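Local coordinates for SusD superfamily protein (Bacteroides fragilis NCTC 9343, PDB 3NQP) that probably binds sugars at the outer membrane, as SusD relatives do in capturing glycans for uptake, at residues A[87-92]-A[126-131]; A[93-98]-A[122-127]; A[136-141]-A[164-169]. All blocks are in the same frame, centred on the assembly; numbering follows the deposited sequence.

How the contacts relate
Contacts 1 and 2 are neighbouring levels of one helix pair, 89-102 against 110-135; their centres lie 8 Å apart and both draw on Tyr127. Contact 3 follows in the chain, where the loop leaving helix 110-135 meets helix 163-181; its centre is 11 Å from that of contact 1 and 14 Å from that of contact 2. Arg141 of contact 3 ties the three together: its O takes probable hydrogen bonds from Tyr128 OH (2.8 Å), of contact 1, and from Asn96 ND2 (2.9 Å), of contact 2. A bound acetate, probably from the crystallisation liquor, lies about 3 Å from the side chain of Arg91 in contact 1.

Contact 1: residues A[87-92]-A[126-131]; sequences DLFGRI and FYYFDL
At the start of helix 89-102 in a helical hairpin of the SusD fold, Leu88, Phe89, Arg91 and Ile92 pack on Tyr127, Tyr128 and Leu131 of helix 110-135. Ile92 presses CD1 onto one face of the Tyr128 ring, 3.8 Å from its centroid and 18° off the normal, a CH-pi contact displaced toward the rim; its CG1 passes Tyr127 CB. Phe89 crosses Tyr128 at about a right angle, and the hydroxyl oxygen Tyr128 OH sits in the plane of the Phe89 ring, 3.5 Å from Phe89 CE1. That hydroxyl is hydrogen-bonded to Arg141 O. Leu131 CD1 touches both Ile92 CD1 (3.8 Å) and Phe89 CZ (3.9 Å), while Leu131 CD2 meets Leu88 CD1. The other Leu88 branch, CD2, lies 4.0 Å from Tyr127 CE1. Across the end of Tyr127 runs the extended Arg91 chain, with Arg91 CD 3.5 Å from Tyr127 OH; Arg91 NE is hydrogen-bonded to His34 O, and NH1 bonds weakly to Asp87 O. No hydrogen bond joins the two segments, so apolar and aromatic contacts carry this buried interface of an antiparallel helix pair, consistent with the TPR-like helical region of SusD proteins.

Contact 2: residues A[93-98]-A[122-127]; sequences TNLNLF and GLRAFY
Arg124 and Asn96 meet with their flat groups steeply turned against each other: Asn96 OD1 lies at the edge of the guanidinium, close to its plane, while the amide plane is strongly inclined to it. The second flat group, the Tyr127 ring, receives Leu95 CD1 at its edge and in its plane, 3.9 Å from Tyr127 CD2, and has Phe126 CD2 over one face, offset toward the rim. Both pairs belong to an antiparallel helical hairpin of the SusD fold, in which helices 89-102 and 110-135 approach to 10.0 Å between the axes of the two segments.

Leu95 is the apolar wedge. Its CD1 reaches the backbone of the facing helix, 3.5 Å from Arg124 CA and equally near Arg124 N, and also touches Arg124 CB at 3.7 Å. Leu123 CB lies a little farther from the same methyl. Ile31 of helix 21-37 touches both Leu95 and Leu123, placing a third helix against this seam.

Beside the wedge, the Arg124 chain leaves with CG anti to the backbone N and is bent at chi3 (69°), which sets NE. The arginine is held from two directions, since NE forms a salt bridge with Asp173 while NH1 bonds to Asn96. Asn96 is likewise engaged at both ends of its amide, with ND2 bonded to Arg141 O. These partners satisfy polar groups in a buried interface. The bond from Arg124 NH1 to Asn96 OD1 is 2.9 Å long and nearly straight (164° at the hydrogen), with the donor 44° out of the carbonyl plane, and the same oxygen is also 3.2 Å from Arg124 CD.

Contact 3: residues A[136-141]-A[164-169]; sequences GGVPLR and KEVMTQ
Gly137 and Val166 bring the two backbones nearest, 6.5 Å between their CA atoms, where the non-regular segment 136-141 passes helix 163-181. Gly136, the first residue to leave the helical conformation at the end of helix 110-135, has a positive phi (79°) and turns the chain out of the helix. Its carbonyl O is buried by the contact and has no partner in the model, whereas Gly137 O is bonded to Arg160 and the Val138 backbone to Ser161.

The helix answers chiefly with one methyl. Val166 has CG1 anti to the backbone N (chi1 173°) and CG2 beside that N; Val166 CG2 lies 3.7 Å from Val138 O and 3.9 Å from Val138 CG2, the two valine side chains crossing at about a right angle. Farther along, Leu140 spreads its two branches over the helix surface: CD1 lies 3.8 Å from Glu165 O, and CD2 is 4.1 Å from Gln169 CB. Within the helix, Lys164 O accepts from both Thr168 N and Thr168 OG1 (2.9 Å), which reach it from opposite faces of its carbonyl plane. Leu140 also touches Tyr128, and Val138 touches Leu131, so the loop after helix 110-135 packs back on that helix and on helix 163-181, linking successive helices of the SusD-like N-terminal region.

Contact 1: residues A[87-92]-A[126-131]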
loop_
_atom_site.group_PDB
_atom_site.type_symbol
_atom_site.label_atom_id
_atom_site.label_comp_id
_atom_site.label_asym_id
_atom_site.label_seq_id
_atom_site.Cartn_x
_atom_site.Cartn_y
_atom_site.Cartn_z
ATOM N N ASP A 87 12.927 10.643 -3.875
ATOM C CA ASP A 87 14.182 10.042 -4.328
ATOM C C ASP A 87 13.937 8.889 -5.296
ATOM O O ASP A 87 14.663 7.912 -5.292
ATOM C CB ASP A 87 15.002 9.580 -3.107
ATOM C CG ASP A 87 16.523 9.560 -3.374
ATOM O OD1 ASP A 87 17.002 10.168 -4.349
ATOM O OD2 ASP A 87 17.246 8.946 -2.578
ATOM N N LEU A 88 12.882 8.967 -6.097
ATOM C CA LEU A 88 12.611 7.899 -7.040
ATOM C C LEU A 88 13.283 8.035 -8.413
ATOM O O LEU A 88 13.318 7.043 -9.180
ATOM C CB LEU A 88 11.121 7.683 -7.229
ATOM C CG LEU A 88 10.342 7.316 -5.947
ATOM C CD1 LEU A 88 8.850 7.141 -6.242
ATOM C CD2 LEU A 88 10.907 6.077 -5.311
ATOM N N PHE A 89 13.790 9.206 -8.767
ATOM C CA PHE A 89 14.317 9.364 -10.139
ATOM C C PHE A 89 15.621 8.599 -10.365
ATOM O O PHE A 89 15.899 8.182 -11.502
ATOM C CB PHE A 89 14.429 10.845 -10.577
ATOM C CG PHE A 89 13.106 11.438 -10.964
ATOM C CD1 PHE A 89 12.469 11.037 -12.132
ATOM C CD2 PHE A 89 12.478 12.336 -10.138
ATOM C CE1 PHE A 89 11.253 11.549 -12.483
ATOM C CE2 PHE A 89 11.250 12.831 -10.471
ATOM C CZ PHE A 89 10.637 12.462 -11.652
ATOM N N GLY A 90 16.413 8.381 -9.314
ATOM C CA GLY A 90 17.618 7.557 -9.481
ATOM C C GLY A 90 17.229 6.137 -9.916
ATOM O O GLY A 90 17.799 5.567 -10.881
ATOM N N ARG A 91 16.215 5.586 -9.242
ATOM C CA ARG A 91 15.672 4.263 -9.590
ATOM C C ARG A 91 15.140 4.205 -11.016
ATOM O O ARG A 91 15.428 3.253 -11.755
ATOM C CB ARG A 91 14.559 3.898 -8.616
ATOM C CG ARG A 91 15.092 3.436 -7.284
ATOM C CD ARG A 91 14.062 3.693 -6.221
ATOM N NE ARG A 91 14.477 3.134 -4.956
ATOM C CZ ARG A 91 15.009 3.822 -3.958
ATOM N NH1 ARG A 91 15.217 5.140 -4.025
ATOM N NH2 ARG A 91 15.345 3.165 -2.874
ATOM N N ILE A 92 14.325 5.205 -11.362
ATOM C CA ILE A 92 13.764 5.331 -12.714
ATOM C C ILE A 92 14.879 5.360 -13.771
ATOM O O ILE A 92 14.772 4.693 -14.802
ATOM C CB ILE A 92 12.852 6.579 -12.882
ATOM C CG1 ILE A 92 11.528 6.341 -12.152
ATOM C CG2 ILE A 92 12.581 6.898 -14.403
ATOM C CD1 ILE A 92 10.719 7.595 -11.864
ATOM N N PHE A 126 5.021 1.572 -12.368
ATOM C CA PHE A 126 4.785 1.524 -10.947
ATOM C C PHE A 126 5.292 2.791 -10.263
ATOM O O PHE A 126 4.577 3.409 -9.488
ATOM C CB PHE A 126 5.456 0.293 -10.357
ATOM C CG PHE A 126 5.374 0.223 -8.874
ATOM C CD1 PHE A 126 4.276 -0.344 -8.267
ATOM C CD2 PHE A 126 6.396 0.710 -8.094
ATOM C CE1 PHE A 126 4.197 -0.419 -6.909
ATOM C CE2 PHE A 126 6.329 0.641 -6.718
ATOM C CZ PHE A 126 5.215 0.074 -6.125
ATOM N N TYR A 127 6.540 3.142 -10.525
ATOM C CA TYR A 127 7.126 4.297 -9.905
ATOM C C TYR A 127 6.413 5.565 -10.371
ATOM O O TYR A 127 6.069 6.410 -9.572
ATOM C CB TYR A 127 8.609 4.401 -10.236
ATOM C CG TYR A 127 9.517 3.473 -9.439
ATOM C CD1 TYR A 127 9.566 3.510 -8.037
ATOM C CD2 TYR A 127 10.371 2.601 -10.083
ATOM C CE1 TYR A 127 10.445 2.672 -7.305
ATOM C CE2 TYR A 127 11.258 1.777 -9.361
ATOM C CZ TYR A 127 11.306 1.820 -7.996
ATOM O OH TYR A 127 12.209 0.993 -7.334
ATOM N N TYR A 128 6.167 5.689 -11.665
ATOM C CA TYR A 128 5.516 6.910 -12.134
ATOM C C TYR A 128 4.082 7.077 -11.625
ATOM O O TYR A 128 3.594 8.199 -11.541
ATOM C CB TYR A 128 5.595 7.037 -13.666
ATOM C CG TYR A 128 6.871 7.752 -14.108
ATOM C CD1 TYR A 128 7.082 9.108 -13.828
ATOM C CD2 TYR A 128 7.851 7.079 -14.759
ATOM C CE1 TYR A 128 8.265 9.766 -14.206
ATOM C CE2 TYR A 128 9.028 7.728 -15.184
ATOM C CZ TYR A 128 9.229 9.069 -14.909
ATOM O OH TYR A 128 10.398 9.692 -15.341
ATOM N N PHE A 129 3.411 5.977 -11.294
ATOM C CA PHE A 129 2.034 6.025 -10.787
ATOM C C PHE A 129 2.021 6.524 -9.330
ATOM O O PHE A 129 1.115 7.282 -8.952
ATOM C CB PHE A 129 1.351 4.658 -10.938
ATOM C CG PHE A 129 -0.100 4.612 -10.483
ATOM C CD1 PHE A 129 -1.018 5.556 -10.888
ATOM C CD2 PHE A 129 -0.537 3.577 -9.654
ATOM C CE1 PHE A 129 -2.342 5.481 -10.483
ATOM C CE2 PHE A 129 -1.842 3.487 -9.237
ATOM C CZ PHE A 129 -2.768 4.455 -9.667
ATOM N N ASP A 130 3.004 6.127 -8.520
ATOM C CA ASP A 130 3.194 6.768 -7.201
ATOM C C ASP A 130 3.451 8.282 -7.400
ATOM O O ASP A 130 2.811 9.122 -6.724
ATOM C CB ASP A 130 4.312 6.126 -6.405
ATOM C CG ASP A 130 3.839 4.914 -5.543
ATOM O OD1 ASP A 130 2.670 4.490 -5.654
ATOM O OD2 ASP A 130 4.671 4.394 -4.784
ATOM N N LEU A 131 4.366 8.640 -8.303
ATOM C CA LEU A 131 4.679 10.057 -8.514
ATOM C C LEU A 131 3.431 10.821 -8.971
ATOM O O LEU A 131 3.168 11.932 -8.507
ATOM C CB LEU A 131 5.845 10.240 -9.499
ATOM C CG LEU A 131 7.227 9.807 -8.952
ATOM C CD1 LEU A 131 8.224 9.878 -10.047
ATOM C CD2 LEU A 131 7.724 10.628 -7.765
#

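Contact 2: residues A[93-98]-A[122-127]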
loop_
_atom_site.group_PDB
_atom_site.type_symbol
_atom_site.label_atom_id
_atom_site.label_comp_id
_atom_site.label_asym_id
_atom_site.label_seq_id
_atom_site.Cartn_x
_atom_site.Cartn_y
_atom_site.Cartn_z
ATOM N N THR A 93 15.943 6.113 -13.526
ATOM C CA THR A 93 16.981 6.242 -14.546
ATOM C C THR A 93 17.711 4.914 -14.783
ATOM O O THR A 93 18.147 4.653 -15.900
ATOM C CB THR A 93 17.946 7.422 -14.247
ATOM O OG1 THR A 93 18.503 7.273 -12.937
ATOM C CG2 THR A 93 17.172 8.724 -14.321
ATOM N N ASN A 94 17.814 4.065 -13.758
ATOM C CA ASN A 94 18.353 2.732 -13.920
ATOM C C ASN A 94 17.443 1.851 -14.761
ATOM O O ASN A 94 17.930 1.030 -15.562
ATOM C CB ASN A 94 18.658 2.060 -12.564
ATOM C CG ASN A 94 19.834 2.735 -11.813
ATOM O OD1 ASN A 94 20.445 3.692 -12.298
ATOM N ND2 ASN A 94 20.122 2.246 -10.630
ATOM N N LEU A 95 16.129 2.038 -14.634
ATOM C CA LEU A 95 15.191 1.350 -15.506
ATOM C C LEU A 95 15.399 1.801 -16.954
ATOM O O LEU A 95 15.473 0.970 -17.855
ATOM C CB LEU A 95 13.752 1.628 -15.088
ATOM C CG LEU A 95 13.347 1.283 -13.644
ATOM C CD1 LEU A 95 11.879 1.554 -13.504
ATOM C CD2 LEU A 95 13.726 -0.137 -13.284
ATOM N N ASN A 96 15.511 3.111 -17.169
ATOM C CA ASN A 96 15.734 3.636 -18.526
ATOM C C ASN A 96 17.001 3.034 -19.117
ATOM O O ASN A 96 17.019 2.595 -20.256
ATOM C CB ASN A 96 15.795 5.168 -18.494
ATOM C CG ASN A 96 14.523 5.802 -17.931
ATOM O OD1 ASN A 96 13.488 5.167 -17.892
ATOM N ND2 ASN A 96 14.607 7.069 -17.512
ATOM N N LEU A 97 18.058 2.988 -18.313
ATOM C CA LEU A 97 19.326 2.456 -18.775
ATOM C C LEU A 97 19.181 0.978 -19.137
ATOM O O LEU A 97 19.689 0.531 -20.139
ATOM C CB LEU A 97 20.391 2.631 -17.678
ATOM C CG LEU A 97 21.843 2.287 -18.040
ATOM C CD1 LEU A 97 22.281 3.112 -19.250
ATOM C CD2 LEU A 97 22.779 2.537 -16.850
ATOM N N PHE A 98 18.497 0.204 -18.302
ATOM C CA PHE A 98 18.294 -1.197 -18.634
ATOM C C PHE A 98 17.575 -1.351 -19.973
ATOM O O PHE A 98 17.946 -2.204 -20.793
ATOM C CB PHE A 98 17.533 -1.917 -17.553
ATOM C CG PHE A 98 17.449 -3.413 -17.763
ATOM C CD1 PHE A 98 18.388 -4.272 -17.193
ATOM C CD2 PHE A 98 16.412 -3.969 -18.488
ATOM C CE1 PHE A 98 18.282 -5.657 -17.362
ATOM C CE2 PHE A 98 16.326 -5.355 -18.675
ATOM C CZ PHE A 98 17.291 -6.188 -18.124
ATOM N N GLY A 122 6.965 -2.526 -16.566
ATOM C CA GLY A 122 6.010 -2.567 -15.478
ATOM C C GLY A 122 6.427 -1.714 -14.288
ATOM O O GLY A 122 5.605 -1.022 -13.673
ATOM N N LEU A 123 7.687 -1.821 -13.908
ATOM C CA LEU A 123 8.208 -1.104 -12.764
ATOM C C LEU A 123 8.344 0.373 -13.040
ATOM O O LEU A 123 8.192 1.196 -12.120
ATOM C CB LEU A 123 9.559 -1.686 -12.341
ATOM C CG LEU A 123 9.504 -3.049 -11.653
ATOM C CD1 LEU A 123 10.956 -3.560 -11.360
ATOM C CD2 LEU A 123 8.664 -3.066 -10.371
ATOM N N ARG A 124 8.570 0.747 -14.297
ATOM C CA ARG A 124 8.640 2.172 -14.596
ATOM C C ARG A 124 7.232 2.789 -14.467
ATOM O O ARG A 124 7.093 3.891 -13.920
ATOM C CB ARG A 124 9.218 2.480 -15.960
ATOM C CG ARG A 124 9.538 3.953 -16.125
ATOM C CD ARG A 124 10.463 4.154 -17.340
ATOM N NE ARG A 124 9.760 3.875 -18.593
ATOM C CZ ARG A 124 10.315 3.984 -19.800
ATOM N NH1 ARG A 124 11.592 4.337 -19.924
ATOM N NH2 ARG A 124 9.593 3.765 -20.883
ATOM N N ALA A 125 6.205 2.061 -14.902
ATOM C CA ALA A 125 4.825 2.442 -14.635
ATOM C C ALA A 125 4.554 2.560 -13.121
ATOM O O ALA A 125 3.865 3.461 -12.666
ATOM C CB ALA A 125 3.849 1.407 -15.240
ATOM N N PHE A 126 5.021 1.572 -12.368
ATOM C CA PHE A 126 4.785 1.524 -10.947
ATOM C C PHE A 126 5.292 2.791 -10.263
ATOM O O PHE A 126 4.577 3.409 -9.488
ATOM C CB PHE A 126 5.456 0.293 -10.357
ATOM C CG PHE A 126 5.374 0.223 -8.874
ATOM C CD1 PHE A 126 4.276 -0.344 -8.267
ATOM C CD2 PHE A 126 6.396 0.710 -8.094
ATOM C CE1 PHE A 126 4.197 -0.419 -6.909
ATOM C CE2 PHE A 126 6.329 0.641 -6.718
ATOM C CZ PHE A 126 5.215 0.074 -6.125
ATOM N N TYR A 127 6.540 3.142 -10.525
ATOM C CA TYR A 127 7.126 4.297 -9.905
ATOM C C TYR A 127 6.413 5.565 -10.371
ATOM O O TYR A 127 6.069 6.410 -9.572
ATOM C CB TYR A 127 8.609 4.401 -10.236
ATOM C CG TYR A 127 9.517 3.473 -9.439
ATOM C CD1 TYR A 127 9.566 3.510 -8.037
ATOM C CD2 TYR A 127 10.371 2.601 -10.083
ATOM C CE1 TYR A 127 10.445 2.672 -7.305
ATOM C CE2 TYR A 127 11.258 1.777 -9.361
ATOM C CZ TYR A 127 11.306 1.820 -7.996
ATOM O OH TYR A 127 12.209 0.993 -7.334
#

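Contact 3: residues A[136-141]-A[164-169]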
loop_
_atom_site.group_PDB
_atom_site.type_symbol
_atom_site.label_atom_id
_atom_site.label_comp_id
_atom_site.label_asym_id
_atom_site.label_seq_id
_atom_site.Cartn_x
_atom_site.Cartn_y
_atom_site.Cartn_z
ATOM N N GLY A 136 1.038 14.625 -9.032
ATOM C CA GLY A 136 0.391 14.980 -10.291
ATOM C C GLY A 136 1.417 15.032 -11.416
ATOM O O GLY A 136 1.997 14.014 -11.809
ATOM N N GLY A 137 1.688 16.227 -11.913
ATOM C CA GLY A 137 2.763 16.403 -12.850
ATOM C C GLY A 137 4.145 16.340 -12.205
ATOM O O GLY A 137 4.353 16.877 -11.121
ATOM N N VAL A 138 5.059 15.645 -12.878
ATOM C CA VAL A 138 6.461 15.500 -12.467
ATOM C C VAL A 138 7.328 15.471 -13.727
ATOM O O VAL A 138 6.811 15.239 -14.832
ATOM C CB VAL A 138 6.725 14.176 -11.700
ATOM C CG1 VAL A 138 5.963 14.140 -10.334
ATOM C CG2 VAL A 138 6.439 12.959 -12.603
ATOM N N PRO A 139 8.649 15.684 -13.588
ATOM C CA PRO A 139 9.536 15.564 -14.755
ATOM C C PRO A 139 9.435 14.187 -15.378
ATOM O O PRO A 139 9.370 13.195 -14.645
ATOM C CB PRO A 139 10.928 15.745 -14.149
ATOM C CG PRO A 139 10.716 16.523 -12.908
ATOM C CD PRO A 139 9.399 16.054 -12.375
ATOM N N LEU A 140 9.380 14.094 -16.706
ATOM C CA LEU A 140 9.345 12.785 -17.355
ATOM C C LEU A 140 10.740 12.396 -17.843
ATOM O O LEU A 140 11.108 12.677 -18.997
ATOM C CB LEU A 140 8.353 12.747 -18.532
ATOM C CG LEU A 140 6.917 12.410 -18.229
ATOM C CD1 LEU A 140 6.078 12.502 -19.540
ATOM C CD2 LEU A 140 6.814 10.986 -17.509
ATOM N N ARG A 141 11.498 11.749 -16.960
ATOM C CA ARG A 141 12.817 11.206 -17.290
ATOM C C ARG A 141 12.674 9.816 -17.864
ATOM O O ARG A 141 12.311 8.863 -17.151
ATOM C CB ARG A 141 13.716 11.170 -16.051
ATOM C CG ARG A 141 13.895 12.540 -15.431
ATOM C CD ARG A 141 15.209 12.740 -14.684
ATOM N NE ARG A 141 15.589 14.161 -14.635
ATOM C CZ ARG A 141 15.139 15.046 -13.744
ATOM N NH1 ARG A 141 14.268 14.689 -12.787
ATOM N NH2 ARG A 141 15.561 16.307 -13.809
ATOM N N LYS A 164 -1.693 14.630 -17.298
ATOM C CA LYS A 164 -2.053 13.868 -18.499
ATOM C C LYS A 164 -0.840 13.291 -19.220
ATOM O O LYS A 164 -0.872 12.127 -19.640
ATOM C CB LYS A 164 -2.884 14.696 -19.484
ATOM C CG LYS A 164 -3.088 13.994 -20.833
ATOM C CD LYS A 164 -4.007 12.781 -20.741
ATOM C CE LYS A 164 -4.552 12.417 -22.143
ATOM N NZ LYS A 164 -5.366 11.177 -22.196
ATOM N N GLU A 165 0.217 14.095 -19.388
ATOM C CA GLU A 165 1.429 13.606 -20.061
ATOM C C GLU A 165 2.052 12.444 -19.274
ATOM O O GLU A 165 2.489 11.470 -19.885
ATOM C CB GLU A 165 2.462 14.703 -20.239
ATOM C CG GLU A 165 2.032 15.770 -21.263
ATOM C CD GLU A 165 2.956 16.971 -21.286
ATOM O OE1 GLU A 165 3.373 17.473 -20.251
ATOM O OE2 GLU A 165 3.245 17.440 -22.377
ATOM N N VAL A 166 2.104 12.571 -17.937
ATOM C CA VAL A 166 2.666 11.504 -17.057
ATOM C C VAL A 166 1.831 10.217 -17.190
ATOM O O VAL A 166 2.382 9.099 -17.312
ATOM C CB VAL A 166 2.759 11.961 -15.594
ATOM C CG1 VAL A 166 3.172 10.833 -14.672
ATOM C CG2 VAL A 166 3.757 13.164 -15.472
HETATM N N MSE A 167 0.503 10.365 -17.175
HETATM C CA MSE A 167 -0.389 9.192 -17.265
HETATM C C MSE A 167 -0.337 8.563 -18.654
HETATM O O MSE A 167 -0.463 7.353 -18.807
HETATM C CB MSE A 167 -1.837 9.572 -16.970
HETATM C CG MSE A 167 -2.775 8.361 -16.865
HETATM SE SE MSE A 167 -2.217 6.904 -15.710
HETATM C CE MSE A 167 -2.481 7.690 -13.980
ATOM N N THR A 168 -0.177 9.378 -19.675
ATOM C CA THR A 168 0.015 8.814 -21.023
ATOM C C THR A 168 1.215 7.857 -21.016
ATOM O O THR A 168 1.134 6.757 -21.572
ATOM C CB THR A 168 0.125 9.927 -22.068
ATOM O OG1 THR A 168 -1.144 10.581 -22.101
ATOM C CG2 THR A 168 0.471 9.390 -23.453
ATOM N N GLN A 169 2.289 8.243 -20.330
ATOM C CA GLN A 169 3.487 7.461 -20.280
ATOM C C GLN A 169 3.292 6.216 -19.453
ATOM O O GLN A 169 3.772 5.132 -19.823
ATOM C CB GLN A 169 4.630 8.248 -19.652
ATOM C CG GLN A 169 5.962 7.462 -19.639
ATOM C CD GLN A 169 6.452 7.106 -21.028
ATOM O OE1 GLN A 169 6.321 7.892 -21.960
ATOM N NE2 GLN A 169 7.033 5.912 -21.169
#